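Long-range contact in glutamate receptor kainate-like protein (Pleurobrachia bachei, PDB 4ZDM), which binds glycine in the ligand-binding domain of an ionotropic glutamate receptor subunit, probably to open its ion channel: residues I105-L109 against K228-D232. Sequence-based numbering, arbitrary orientation.
Sequences IDFSL and KNLVD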
ATOM      1  N   ILE A 105     -15.140 -11.321  -1.928  1.00  9.89           N
ATOM      2  CA  ILE A 105     -13.703 -11.535  -2.129  1.00  8.48           C
ATOM      3  C   ILE A 105     -13.477 -12.951  -2.638  1.00  8.76           C
ATOM      4  O   ILE A 105     -14.378 -13.789  -2.596  1.00 10.34           O
ATOM      5  CB  ILE A 105     -12.911 -11.307  -0.833  1.00  7.56           C
ATOM      6  CG1 ILE A 105     -13.289 -12.308   0.259  1.00 10.76           C
ATOM      7  CG2 ILE A 105     -13.116  -9.868  -0.363  1.00 10.23           C
ATOM      8  CD1 ILE A 105     -12.225 -12.367   1.402  1.00  9.82           C
ATOM      9  N   ASP A 106     -12.279 -13.179  -3.126  1.00  7.89           N
ATOM     10  CA  ASP A 106     -11.816 -14.523  -3.501  1.00  8.03           C
ATOM     11  C   ASP A 106     -10.998 -15.134  -2.384  1.00  7.77           C
ATOM     12  O   ASP A 106     -10.427 -14.429  -1.522  1.00  9.29           O
ATOM     13  CB  ASP A 106     -10.955 -14.493  -4.747  1.00  8.39           C
ATOM     14  CG  ASP A 106     -11.747 -14.490  -6.066  1.00 13.83           C
ATOM     15  OD1 ASP A 106     -12.985 -14.656  -6.056  1.00 15.24           O
ATOM     16  OD2 ASP A 106     -11.061 -14.371  -7.103  1.00 15.39           O
ATOM     17  N   PHE A 107     -10.954 -16.452  -2.389  1.00  9.24           N
ATOM     18  CA  PHE A 107     -10.114 -17.243  -1.489  1.00  8.13           C
ATOM     19  C   PHE A 107      -9.112 -18.009  -2.322  1.00  8.51           C
ATOM     20  O   PHE A 107      -9.447 -18.559  -3.389  1.00 10.57           O
ATOM     21  CB  PHE A 107     -10.975 -18.193  -0.663  1.00  9.01           C
ATOM     22  CG  PHE A 107     -11.758 -17.491   0.374  1.00  8.30           C
ATOM     23  CD1 PHE A 107     -12.976 -16.914   0.071  1.00  9.00           C
ATOM     24  CD2 PHE A 107     -11.271 -17.341   1.636  1.00  8.63           C
ATOM     25  CE1 PHE A 107     -13.702 -16.227   1.043  1.00  8.73           C
ATOM     26  CE2 PHE A 107     -11.971 -16.668   2.608  1.00  8.84           C
ATOM     27  CZ  PHE A 107     -13.200 -16.092   2.307  1.00  8.91           C
ATOM     28  N   SER A 108      -7.903 -18.042  -1.804  1.00  7.24           N
ATOM     29  CA  SER A 108      -6.883 -18.909  -2.387  1.00  7.70           C
ATOM     30  C   SER A 108      -7.250 -20.350  -2.226  1.00  6.81           C
ATOM     31  O   SER A 108      -8.135 -20.723  -1.465  1.00  8.70           O
ATOM     32  CB  SER A 108      -5.513 -18.664  -1.735  1.00  8.37           C
ATOM     33  OG  SER A 108      -5.423 -19.195  -0.411  1.00  7.94           O
ATOM     34  N   LEU A 109      -6.500 -21.185  -2.940  1.00  7.69           N
ATOM     35  CA  LEU A 109      -6.434 -22.593  -2.607  1.00  8.10           C
ATOM     36  C   LEU A 109      -6.124 -22.702  -1.118  1.00  8.92           C
ATOM     37  O   LEU A 109      -5.312 -21.942  -0.579  1.00  8.41           O
ATOM     38  CB  LEU A 109      -5.388 -23.279  -3.498  1.00  9.37           C
ATOM     39  CG  LEU A 109      -5.228 -24.768  -3.413  1.00 12.68           C
ATOM     40  CD1 LEU A 109      -4.961 -25.338  -4.858  1.00 13.01           C
ATOM     41  CD2 LEU A 109      -4.088 -25.054  -2.497  1.00 12.60           C
ATOM     42  N   LYS A 228      -3.404 -14.227  -8.056  1.00  9.35           N
ATOM     43  CA  LYS A 228      -4.070 -15.383  -7.466  1.00  9.34           C
ATOM     44  C   LYS A 228      -3.530 -16.726  -7.975  1.00 10.18           C
ATOM     45  O   LYS A 228      -3.303 -17.624  -7.177  1.00 10.32           O
ATOM     46  CB  LYS A 228      -5.581 -15.365  -7.695  1.00 11.46           C
ATOM     47  CG  LYS A 228      -6.295 -16.503  -6.954  1.00 15.51           C
ATOM     48  CD  LYS A 228      -7.778 -16.355  -7.011  1.00 18.80           C
ATOM     49  CE  LYS A 228      -8.453 -17.402  -6.166  1.00 21.70           C
ATOM     50  NZ  LYS A 228      -8.271 -18.797  -6.668  1.00 26.11           N
ATOM     51  N   ASN A 229      -3.337 -16.881  -9.276  1.00 10.65           N
ATOM     52  CA  ASN A 229      -2.897 -18.157  -9.760  1.00 11.76           C
ATOM     53  C   ASN A 229      -1.526 -18.544  -9.223  1.00 10.05           C
ATOM     54  O   ASN A 229      -1.289 -19.714  -8.924  1.00 10.99           O
ATOM     55  CB  ASN A 229      -2.882 -18.179 -11.306  1.00 12.36           C
ATOM     56  CG  ASN A 229      -4.276 -18.110 -11.907  1.00 18.18           C
ATOM     57  OD1 ASN A 229      -5.266 -18.474 -11.279  1.00 23.34           O
ATOM     58  ND2 ASN A 229      -4.349 -17.649 -13.156  1.00 24.45           N
ATOM     59  N   LEU A 230      -0.612 -17.586  -9.068  1.00 10.39           N
ATOM     60  CA  LEU A 230       0.705 -17.874  -8.522  1.00 10.65           C
ATOM     61  C   LEU A 230       0.641 -18.242  -7.044  1.00  8.08           C
ATOM     62  O   LEU A 230       1.346 -19.140  -6.569  1.00  9.84           O
ATOM     63  CB  LEU A 230       1.672 -16.695  -8.744  1.00 12.18           C
ATOM     64  CG  LEU A 230       2.095 -16.467 -10.207  1.00 15.41           C
ATOM     65  CD1 LEU A 230       2.891 -15.169 -10.259  1.00 21.76           C
ATOM     66  CD2 LEU A 230       2.924 -17.592 -10.701  1.00 21.56           C
ATOM     67  N   VAL A 231      -0.218 -17.567  -6.293  1.00  8.15           N
ATOM     68  CA  VAL A 231      -0.425 -17.894  -4.884  1.00  8.35           C
ATOM     69  C   VAL A 231      -0.974 -19.312  -4.763  1.00  7.76           C
ATOM     70  O   VAL A 231      -0.534 -20.099  -3.954  1.00  8.58           O
ATOM     71  CB  VAL A 231      -1.364 -16.872  -4.234  1.00  7.66           C
ATOM     72  CG1 VAL A 231      -1.855 -17.285  -2.892  1.00  8.29           C
ATOM     73  CG2 VAL A 231      -0.668 -15.531  -4.080  1.00  9.70           C
ATOM     74  N   ASP A 232      -1.978 -19.610  -5.576  1.00  8.42           N
ATOM     75  CA  ASP A 232      -2.618 -20.949  -5.547  1.00  9.13           C
ATOM     76  C   ASP A 232      -1.622 -22.065  -5.850  1.00  9.77           C
ATOM     77  O   ASP A 232      -1.611 -23.078  -5.160  1.00 10.06           O
ATOM     78  CB  ASP A 232      -3.772 -21.006  -6.525  1.00  7.61           C
ATOM     79  CG  ASP A 232      -5.011 -20.261  -6.077  1.00 11.58           C
ATOM     80  OD1 ASP A 232      -5.084 -19.750  -4.953  1.00 11.44           O
ATOM     81  OD2 ASP A 232      -5.959 -20.164  -6.919  1.00 14.99           O
TER
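Asp232, one turn into helix 228-240, takes the backbone N-H of Leu109 on its carboxylate in a nearly straight hydrogen bond, Leu109 N to Asp232 OD1 measuring 2.8 Å. The amide comes down on OD1 from above the carboxylate plane, 61° out of it, and the same oxygen also lies against CA and CB of Ser108. Lys228, one turn earlier in the helix, reaches across to segment 105-109. Its CB and CG leave the helix with CG anti to the backbone N, and the extended chain runs past the carboxylate of Asp106, Lys228 CD to Asp106 OD2 3.8 Å, the two side chains crossing at about a right angle. Lys228 CE then meets the carbonyl oxygen of Phe107, 3.2 Å from Phe107 O. A bend at chi4 (-66°) turns the tip back to its own helix, where Lys228 NZ lies 2.7 Å from Asp232 OD2 in a salt bridge whose hydrogen bond uses the syn lone pair. Beside this pair, Val231 CG1 touches Ser108 CB, and Ser108 OG donates a hydrogen bond to Leu109 O and is also hydrogen-bonded to the backbone N of Phe219. The contact thus joins the start of helix 228-240 to strand 106-107, which pairs antiparallel with strand 205-221. With Lys228 gripping one oxygen and Leu109 N the other, the carboxylate is fixed in rotation, and the nearby ammonium probably favours its ionised form.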